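Local coordinates for putative Lipoprotein (Shewanella oneidensis, PDB 3U24) that is of unknown function but binds zinc and calcium ions and, as a putative lipoprotein of the DUF885 family, belongs to a metallopeptidase-like clan, at residues A[312-317]-A[392-397]; A[280-285]-A[303-308]. All coordinates share one frame; numbering follows the deposited sequence. Where two conformers were deposited one is given.

Contact 1 (A[312-317]-A[392-397]); sequences KHVKRD and SYLREY. With ZN (zinc ion), chain E.
L394 lays its CB over one face of the H313 imidazole, 3.7 Å from the ring centroid and 16° off the ring normal, a CH-pi contact displaced toward the ND1 side. The two side chains cross at about a right angle. The backbone of H313 places its CB 3.4 Å from the L394 carbonyl O; from there CG turns between the residue's own backbone N and carbonyl carbon (chi1 58°), which sets the ring under L394 CB, against the last turn of helix 387-396. Beyond CB the leucine forks: CD1 reaches the R316 backbone, 3.6 Å from its CA, and also touches R316 CB, while CD2 meets the V314 carbonyl O and, at 4.0 Å, V314 CG1. An alanine in place of L394 would keep the CB over the ring but would probably leave a gap between V314 and R316 where the fork had been. F319 of helix 319-337 packs against both V314 and L394, and the extended R316 side chain carries its guanidinium away to the L382 carbonyl.

No direct hydrogen bond joins the segments; one water links them, accepting from V314 N and donating to Y397 O just past the helix end. H313 ND1 donates to V314 O over 2.6 Å, nearly straight at 171° and within the ring plane, though it meets the carbonyl from above its plane. NE2, at the far side of the ring, binds zinc at 1.9 Å. E391, one turn before R395 on the same helix, is a second zinc ligand and also accepts from R395 NE. With one ring nitrogen on the metal, the other on a carbonyl and a leucine over a face, the imidazole's rotation is fixed, and the ND1 bond is likely to make NE2 a stronger zinc donor.

Contact 2 (A[280-285]-A[303-308]); sequences KITDKL and RQLIDK
Apolar contact carries this pairing, and a single methyl does the touching: CD2 of L305 lies against T282 and L285 on the facing helix. It sits 3.7 Å from T282 CA, and it also meets all three side-chain atoms of that threonine, with CG2 at 3.8 Å. The two side chains run alongside one another, each pointing back toward the other's helix. L305 gets there by holding CG anti to its backbone N (chi1 -179°), which sends the branch across to the other helix. One turn further along 280-285, L285 offers its CB to the same methyl at 3.9 Å.

Polar groups make no hydrogen bond across the interface. The T282 hydroxyl OG1 is 3.7 Å from L305 CD2, yet its polar need is met within its own helix by the M278 carbonyl, so the buried threonine can present itself to a leucine. Within 303-308, R303 NE and D307 OD1 form a weak, long salt bridge of 3.5 Å on a side turned from the contact. D283, likewise directed away, pairs with K294.

The contact joins helices 260-289 and 298-309, consecutive along the chain. T282 also packs on A301 and I302, and L305 on Y289, extending the interface in both directions; helix 459-485 adds L463 against L305 and E460 against L285, making a three-helix junction.

The two contacts follow one another along the chain: helix 298-309, which supplies L305 to contact 2, runs on into the loop 312-317 that brings H313 to contact 1. Their centres lie about 19 Å apart on the same side of the chain's centre, and apart from that sequence junction they do not touch. Contact 1 holds a zinc ligand directly, whereas contact 2 lies about 12 Å from a bound zinc ion, measured from the L285 side chain. Contact 2 thus fixes the helix just upstream of the zinc-ligand loop, and contact 1 joins the loop itself to helix 387-396, on which E391 completes the protein's share of the zinc site.

Contact 1 (A[312-317]-A[392-397])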
ATOM      1  N   LYS A 312      18.025  -3.178 -23.581  1.00 26.72           N
ATOM      2  CA  LYS A 312      18.319  -4.598 -23.385  1.00 26.82           C
ATOM      3  C   LYS A 312      17.268  -5.152 -22.438  1.00 25.58           C
ATOM      4  O   LYS A 312      17.204  -4.763 -21.256  1.00 25.31           O
ATOM      5  CB  LYS A 312      19.735  -4.817 -22.834  1.00 29.26           C
ATOM      6  CG  LYS A 312      20.215  -6.289 -22.829  1.00 31.10           C
ATOM      7  CD  LYS A 312      21.597  -6.436 -22.150  1.00 33.87           C
ATOM      8  CE  LYS A 312      21.990  -7.890 -21.855  1.00 33.81           C
ATOM      9  NZ  LYS A 312      22.097  -8.723 -23.087  1.00 35.59           N
ATOM     10  N   HIS A 313      16.427  -6.052 -22.930  1.00 24.72           N
ATOM     11  CA  HIS A 313      15.354  -6.590 -22.102  1.00 24.83           C
ATOM     12  C   HIS A 313      14.960  -7.914 -22.597  1.00 25.90           C
ATOM     13  O   HIS A 313      15.300  -8.280 -23.721  1.00 26.25           O
ATOM     14  CB  HIS A 313      14.143  -5.685 -22.086  1.00 25.19           C
ATOM     15  CG  HIS A 313      13.574  -5.422 -23.448  1.00 26.65           C
ATOM     16  ND1 HIS A 313      12.866  -6.332 -24.110  1.00 27.55           N
ATOM     17  CD2 HIS A 313      13.660  -4.307 -24.274  1.00 27.09           C
ATOM     18  CE1 HIS A 313      12.500  -5.832 -25.302  1.00 28.68           C
ATOM     19  NE2 HIS A 313      12.945  -4.578 -25.375  1.00 29.53           N
ATOM     20  N   VAL A 314      14.234  -8.659 -21.769  1.00 26.40           N
ATOM     21  CA  VAL A 314      13.767  -9.962 -22.195  1.00 28.32           C
ATOM     22  C   VAL A 314      12.797  -9.768 -23.347  1.00 29.46           C
ATOM     23  O   VAL A 314      12.105  -8.747 -23.406  1.00 29.88           O
ATOM     24  CB  VAL A 314      13.108 -10.774 -21.030  1.00 27.89           C
ATOM     25  CG1 VAL A 314      11.811 -10.118 -20.573  1.00 27.33           C
ATOM     26  CG2 VAL A 314      12.864 -12.204 -21.480  1.00 26.91           C
ATOM     27  N   LYS A 315      12.781 -10.727 -24.270  1.00 31.90           N
ATOM     28  CA  LYS A 315      11.789 -10.772 -25.344  1.00 35.97           C
ATOM     29  C   LYS A 315      10.423 -10.915 -24.702  1.00 34.05           C
ATOM     30  O   LYS A 315      10.270 -11.624 -23.726  1.00 31.68           O
ATOM     31  CB  LYS A 315      12.023 -11.951 -26.319  1.00 42.87           C
ATOM     32  CG  LYS A 315      12.915 -11.641 -27.524  1.00 47.75           C
ATOM     33  CD  LYS A 315      13.399 -12.910 -28.242  1.00 53.32           C
ATOM     34  CE  LYS A 315      14.846 -13.295 -27.854  1.00 56.73           C
ATOM     35  NZ  LYS A 315      15.134 -14.763 -27.940  1.00 57.31           N
ATOM     36  N   ARG A 316       9.450 -10.239 -25.283  1.00 32.37           N
ATOM     37  CA  ARG A 316       8.133 -10.108 -24.729  1.00 32.62           C
ATOM     38  C   ARG A 316       7.463 -11.428 -24.371  1.00 32.84           C
ATOM     39  O   ARG A 316       6.974 -11.578 -23.260  1.00 33.02           O
ATOM     40  CB  ARG A 316       7.303  -9.356 -25.742  1.00 34.13           C
ATOM     41  CG  ARG A 316       5.835  -9.250 -25.440  1.00 34.21           C
ATOM     42  CD  ARG A 316       5.085  -8.600 -26.612  1.00 34.98           C
ATOM     43  NE  ARG A 316       3.714  -8.351 -26.200  1.00 34.99           N
ATOM     44  CZ  ARG A 316       2.779  -7.795 -26.956  1.00 36.59           C
ATOM     45  NH1 ARG A 316       3.060  -7.395 -28.197  1.00 37.56           N
ATOM     46  NH2 ARG A 316       1.559  -7.635 -26.459  1.00 36.02           N
ATOM     47  N   ASP A 317       7.438 -12.360 -25.315  0.50 32.96           N
ATOM     48  CA  ASP A 317       6.770 -13.645 -25.129  0.50 34.05           C
ATOM     49  C   ASP A 317       7.481 -14.546 -24.070  0.50 33.35           C
ATOM     50  O   ASP A 317       6.879 -15.480 -23.563  0.50 31.68           O
ATOM     51  CB  ASP A 317       6.634 -14.374 -26.483  0.50 35.91           C
ATOM     52  CG  ASP A 317       5.516 -13.783 -27.408  0.50 37.72           C
ATOM     53  OD1 ASP A 317       4.788 -12.835 -27.029  0.50 36.74           O
ATOM     54  OD2 ASP A 317       5.366 -14.300 -28.544  0.50 40.49           O
ATOM     55  N   SER A 392       7.337  -0.377 -24.087  1.00 26.88           N
ATOM     56  CA  SER A 392       7.623   0.575 -23.000  1.00 27.74           C
ATOM     57  C   SER A 392       7.752  -0.127 -21.653  1.00 27.76           C
ATOM     58  O   SER A 392       8.574   0.251 -20.823  1.00 27.91           O
ATOM     59  CB  SER A 392       6.556   1.674 -22.884  1.00 28.15           C
ATOM     60  OG  SER A 392       6.681   2.586 -23.968  1.00 31.73           O
ATOM     61  N   TYR A 393       6.913  -1.129 -21.441  1.00 27.92           N
ATOM     62  CA  TYR A 393       6.933  -1.897 -20.224  1.00 29.51           C
ATOM     63  C   TYR A 393       8.239  -2.650 -20.086  1.00 28.06           C
ATOM     64  O   TYR A 393       8.826  -2.651 -19.023  1.00 27.78           O
ATOM     65  CB  TYR A 393       5.769  -2.865 -20.215  1.00 32.63           C
ATOM     66  CG  TYR A 393       5.581  -3.615 -18.942  1.00 35.93           C
ATOM     67  CD1 TYR A 393       6.230  -4.835 -18.742  1.00 38.67           C
ATOM     68  CD2 TYR A 393       4.726  -3.134 -17.932  1.00 39.18           C
ATOM     69  CE1 TYR A 393       6.063  -5.559 -17.558  1.00 42.32           C
ATOM     70  CE2 TYR A 393       4.541  -3.863 -16.742  1.00 42.26           C
ATOM     71  CZ  TYR A 393       5.212  -5.070 -16.555  1.00 43.21           C
ATOM     72  OH  TYR A 393       5.062  -5.822 -15.391  1.00 48.82           O
ATOM     73  N   LEU A 394       8.680  -3.288 -21.162  1.00 26.62           N
ATOM     74  CA  LEU A 394       9.919  -4.038 -21.147  1.00 25.91           C
ATOM     75  C   LEU A 394      11.127  -3.142 -20.980  1.00 26.18           C
ATOM     76  O   LEU A 394      12.124  -3.569 -20.399  1.00 25.86           O
ATOM     77  CB  LEU A 394      10.057  -4.895 -22.408  1.00 25.99           C
ATOM     78  CG  LEU A 394       9.059  -6.057 -22.501  1.00 26.12           C
ATOM     79  CD1 LEU A 394       9.057  -6.682 -23.885  1.00 26.17           C
ATOM     80  CD2 LEU A 394       9.404  -7.110 -21.457  1.00 26.71           C
ATOM     81  N   ARG A 395      11.055  -1.900 -21.445  1.00 26.62           N
ATOM     82  CA  ARG A 395      12.128  -0.956 -21.147  1.00 28.15           C
ATOM     83  C   ARG A 395      12.227  -0.547 -19.662  1.00 28.68           C
ATOM     84  O   ARG A 395      13.323  -0.340 -19.145  1.00 27.55           O
ATOM     85  CB  ARG A 395      12.015   0.269 -22.011  1.00 29.11           C
ATOM     86  CG  ARG A 395      12.206  -0.123 -23.454  1.00 30.39           C
ATOM     87  CD  ARG A 395      12.698   0.981 -24.319  1.00 30.90           C
ATOM     88  NE  ARG A 395      12.646   0.527 -25.713  1.00 31.32           N
ATOM     89  CZ  ARG A 395      12.773   1.341 -26.743  1.00 30.31           C
ATOM     90  NH1 ARG A 395      13.004   2.622 -26.531  1.00 30.54           N
ATOM     91  NH2 ARG A 395      12.689   0.881 -27.976  1.00 30.71           N
ATOM     92  N   GLU A 396      11.075  -0.408 -19.011  0.50 28.38           N
ATOM     93  CA  GLU A 396      11.005  -0.165 -17.581  0.50 28.75           C
ATOM     94  C   GLU A 396      11.558  -1.418 -16.867  0.50 27.41           C
ATOM     95  O   GLU A 396      12.501  -1.333 -16.063  0.50 26.43           O
ATOM     96  CB  GLU A 396       9.538   0.078 -17.181  0.50 30.89           C
ATOM     97  CG  GLU A 396       9.241   1.329 -16.360  0.50 32.71           C
ATOM     98  CD  GLU A 396       7.931   1.212 -15.584  0.50 35.10           C
ATOM     99  OE1 GLU A 396       6.834   1.127 -16.217  0.50 37.03           O
ATOM    100  OE2 GLU A 396       8.003   1.198 -14.323  0.50 36.16           O
ATOM    101  N   TYR A 397      11.004  -2.581 -17.207  1.00 26.09           N
ATOM    102  CA  TYR A 397      11.440  -3.871 -16.599  1.00 26.73           C
ATOM    103  C   TYR A 397      12.504  -4.596 -17.423  1.00 25.10           C
ATOM    104  O   TYR A 397      12.363  -5.756 -17.788  1.00 25.23           O
ATOM    105  CB  TYR A 397      10.249  -4.746 -16.206  1.00 27.22           C
ATOM    106  CG  TYR A 397       9.355  -4.009 -15.237  1.00 29.01           C
ATOM    107  CD1 TYR A 397       9.653  -3.956 -13.876  1.00 30.94           C
ATOM    108  CD2 TYR A 397       8.249  -3.337 -15.681  1.00 30.96           C
ATOM    109  CE1 TYR A 397       8.856  -3.257 -12.986  1.00 30.82           C
ATOM    110  CE2 TYR A 397       7.453  -2.616 -14.811  1.00 33.44           C
ATOM    111  CZ  TYR A 397       7.763  -2.581 -13.465  1.00 33.90           C
ATOM    112  OH  TYR A 397       6.940  -1.862 -12.626  1.00 37.38           O
TER
HETATM  113 ZN    ZN E 594      13.039  -3.607 -27.063  1.00 33.19          ZN
HETATM  114  O   HOH W   1      13.984  -7.676 -19.211  1.00 22.67           O

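Contact 2 (A[280-285]-A[303-308])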
ATOM      1  N   LYS A 280      29.362   9.091 -11.723  1.00 36.18           N
ATOM      2  CA  LYS A 280      30.625   8.350 -11.821  1.00 38.85           C
ATOM      3  C   LYS A 280      30.492   7.136 -12.693  1.00 37.71           C
ATOM      4  O   LYS A 280      31.348   6.887 -13.507  1.00 36.83           O
ATOM      5  CB  LYS A 280      31.107   7.888 -10.452  1.00 41.72           C
ATOM      6  CG  LYS A 280      31.663   9.019  -9.596  1.00 46.28           C
ATOM      7  CD  LYS A 280      31.975   8.560  -8.164  1.00 48.56           C
ATOM      8  CE  LYS A 280      32.189   9.761  -7.229  1.00 51.61           C
ATOM      9  NZ  LYS A 280      31.400   9.636  -5.957  1.00 54.04           N
ATOM     10  N   ILE A 281      29.414   6.371 -12.535  1.00 36.84           N
ATOM     11  CA  ILE A 281      29.270   5.186 -13.345  1.00 36.05           C
ATOM     12  C   ILE A 281      29.128   5.593 -14.795  1.00 36.88           C
ATOM     13  O   ILE A 281      29.695   4.934 -15.696  1.00 38.14           O
ATOM     14  CB  ILE A 281      28.105   4.285 -12.914  1.00 35.55           C
ATOM     15  CG1 ILE A 281      28.353   3.782 -11.485  1.00 35.48           C
ATOM     16  CG2 ILE A 281      27.968   3.098 -13.862  1.00 33.16           C
ATOM     17  CD1 ILE A 281      27.162   3.112 -10.821  1.00 33.83           C
ATOM     18  N   THR A 282      28.401   6.681 -15.026  1.00 35.25           N
ATOM     19  CA  THR A 282      28.070   7.076 -16.369  1.00 36.09           C
ATOM     20  C   THR A 282      29.349   7.484 -17.082  1.00 39.50           C
ATOM     21  O   THR A 282      29.563   7.051 -18.195  1.00 39.72           O
ATOM     22  CB  THR A 282      26.967   8.147 -16.357  1.00 35.89           C
ATOM     23  OG1 THR A 282      25.770   7.529 -15.862  1.00 36.04           O
ATOM     24  CG2 THR A 282      26.686   8.732 -17.741  1.00 34.16           C
ATOM     25  N   ASP A 283      30.215   8.250 -16.405  1.00 43.13           N
ATOM     26  CA  ASP A 283      31.549   8.594 -16.916  1.00 47.40           C
ATOM     27  C   ASP A 283      32.341   7.353 -17.371  1.00 45.83           C
ATOM     28  O   ASP A 283      32.923   7.373 -18.424  1.00 46.53           O
ATOM     29  CB  ASP A 283      32.393   9.392 -15.870  1.00 52.72           C
ATOM     30  CG  ASP A 283      31.855  10.840 -15.591  1.00 57.11           C
ATOM     31  OD1 ASP A 283      31.012  11.361 -16.368  1.00 60.41           O
ATOM     32  OD2 ASP A 283      32.284  11.460 -14.571  1.00 59.85           O
ATOM     33  N   LYS A 284      32.349   6.284 -16.574  1.00 45.17           N
ATOM     34  CA  LYS A 284      33.118   5.075 -16.884  1.00 43.95           C
ATOM     35  C   LYS A 284      32.482   4.283 -18.035  1.00 43.92           C
ATOM     36  O   LYS A 284      33.178   3.757 -18.899  1.00 45.80           O
ATOM     37  CB  LYS A 284      33.268   4.190 -15.645  1.00 42.41           C
ATOM     38  N   LEU A 285      31.160   4.230 -18.087  1.00 42.22           N
ATOM     39  CA  LEU A 285      30.491   3.405 -19.095  1.00 40.67           C
ATOM     40  C   LEU A 285      30.274   4.105 -20.429  1.00 42.01           C
ATOM     41  O   LEU A 285      30.106   3.440 -21.444  1.00 43.07           O
ATOM     42  CB  LEU A 285      29.141   2.944 -18.570  1.00 39.99           C
ATOM     43  CG  LEU A 285      29.137   1.792 -17.567  1.00 38.58           C
ATOM     44  CD1 LEU A 285      27.710   1.596 -17.055  1.00 35.78           C
ATOM     45  CD2 LEU A 285      29.684   0.532 -18.221  1.00 36.91           C
ATOM     46  N   ARG A 303      20.646  10.226 -18.146  1.00 34.46           N
ATOM     47  CA  ARG A 303      19.357   9.927 -18.782  1.00 38.15           C
ATOM     48  C   ARG A 303      19.546   9.219 -20.126  1.00 35.99           C
ATOM     49  O   ARG A 303      18.821   8.287 -20.443  1.00 33.80           O
ATOM     50  CB  ARG A 303      18.513  11.216 -18.940  1.00 45.38           C
ATOM     51  CG  ARG A 303      17.141  11.047 -19.622  1.00 53.61           C
ATOM     52  CD  ARG A 303      16.231  10.068 -18.842  1.00 62.03           C
ATOM     53  NE  ARG A 303      14.905   9.838 -19.460  1.00 70.58           N
ATOM     54  CZ  ARG A 303      13.750  10.438 -19.123  1.00 75.12           C
ATOM     55  NH1 ARG A 303      13.674  11.352 -18.149  1.00 74.10           N
ATOM     56  NH2 ARG A 303      12.638  10.110 -19.783  1.00 78.99           N
ATOM     57  N   GLN A 304      20.568   9.606 -20.873  1.00 35.30           N
ATOM     58  CA  GLN A 304      20.783   9.028 -22.181  1.00 37.00           C
ATOM     59  C   GLN A 304      21.380   7.639 -22.096  1.00 34.57           C
ATOM     60  O   GLN A 304      20.987   6.745 -22.843  1.00 33.49           O
ATOM     61  CB  GLN A 304      21.632   9.970 -23.078  1.00 39.71           C
ATOM     62  CG  GLN A 304      20.805  11.128 -23.646  1.00 41.48           C
ATOM     63  CD  GLN A 304      21.616  12.166 -24.425  1.00 45.51           C
ATOM     64  OE1 GLN A 304      22.791  11.956 -24.751  1.00 45.91           O
ATOM     65  NE2 GLN A 304      20.982  13.303 -24.724  1.00 46.60           N
ATOM     66  N   LEU A 305      22.346   7.458 -21.206  1.00 32.41           N
ATOM     67  CA  LEU A 305      22.894   6.132 -20.974  1.00 30.28           C
ATOM     68  C   LEU A 305      21.794   5.224 -20.477  1.00 28.31           C
ATOM     69  O   LEU A 305      21.629   4.143 -20.963  1.00 27.82           O
ATOM     70  CB  LEU A 305      24.047   6.169 -19.961  1.00 30.18           C
ATOM     71  CG  LEU A 305      24.745   4.842 -19.615  1.00 29.22           C
ATOM     72  CD1 LEU A 305      25.165   4.081 -20.871  1.00 29.32           C
ATOM     73  CD2 LEU A 305      25.934   5.115 -18.725  1.00 29.36           C
ATOM     74  N   ILE A 306      20.992   5.672 -19.544  1.00 29.10           N
ATOM     75  CA  ILE A 306      19.916   4.807 -19.036  1.00 29.48           C
ATOM     76  C   ILE A 306      18.962   4.426 -20.160  1.00 29.72           C
ATOM     77  O   ILE A 306      18.587   3.258 -20.279  1.00 28.68           O
ATOM     78  CB  ILE A 306      19.140   5.486 -17.878  1.00 31.42           C
ATOM     79  CG1 ILE A 306      20.000   5.479 -16.595  1.00 31.74           C
ATOM     80  CG2 ILE A 306      17.781   4.798 -17.586  1.00 30.04           C
ATOM     81  CD1 ILE A 306      19.365   6.265 -15.454  1.00 33.05           C
ATOM     82  N   ASP A 307      18.572   5.391 -21.002  1.00 30.67           N
ATOM     83  CA  ASP A 307      17.607   5.093 -22.104  1.00 32.07           C
ATOM     84  C   ASP A 307      18.153   4.023 -23.066  1.00 29.27           C
ATOM     85  O   ASP A 307      17.416   3.179 -23.567  1.00 27.60           O
ATOM     86  CB  ASP A 307      17.229   6.357 -22.915  1.00 35.89           C
ATOM     87  CG  ASP A 307      16.298   7.328 -22.146  1.00 39.77           C
ATOM     88  OD1 ASP A 307      15.629   6.889 -21.144  1.00 39.01           O
ATOM     89  OD2 ASP A 307      16.273   8.537 -22.562  1.00 42.84           O
ATOM     90  N   LYS A 308      19.450   4.087 -23.294  1.00 27.79           N
ATOM     91  CA  LYS A 308      20.149   3.133 -24.127  1.00 28.10           C
ATOM     92  C   LYS A 308      20.253   1.732 -23.502  1.00 26.90           C
ATOM     93  O   LYS A 308      20.041   0.719 -24.180  1.00 26.52           O
ATOM     94  CB  LYS A 308      21.562   3.665 -24.381  1.00 29.31           C
ATOM     95  CG  LYS A 308      22.518   2.730 -25.135  1.00 30.10           C
ATOM     96  CD  LYS A 308      22.064   2.350 -26.531  1.00 30.58           C
ATOM     97  CE  LYS A 308      23.257   1.840 -27.341  1.00 32.24           C
ATOM     98  NZ  LYS A 308      22.835   1.037 -28.509  1.00 32.14           N
TER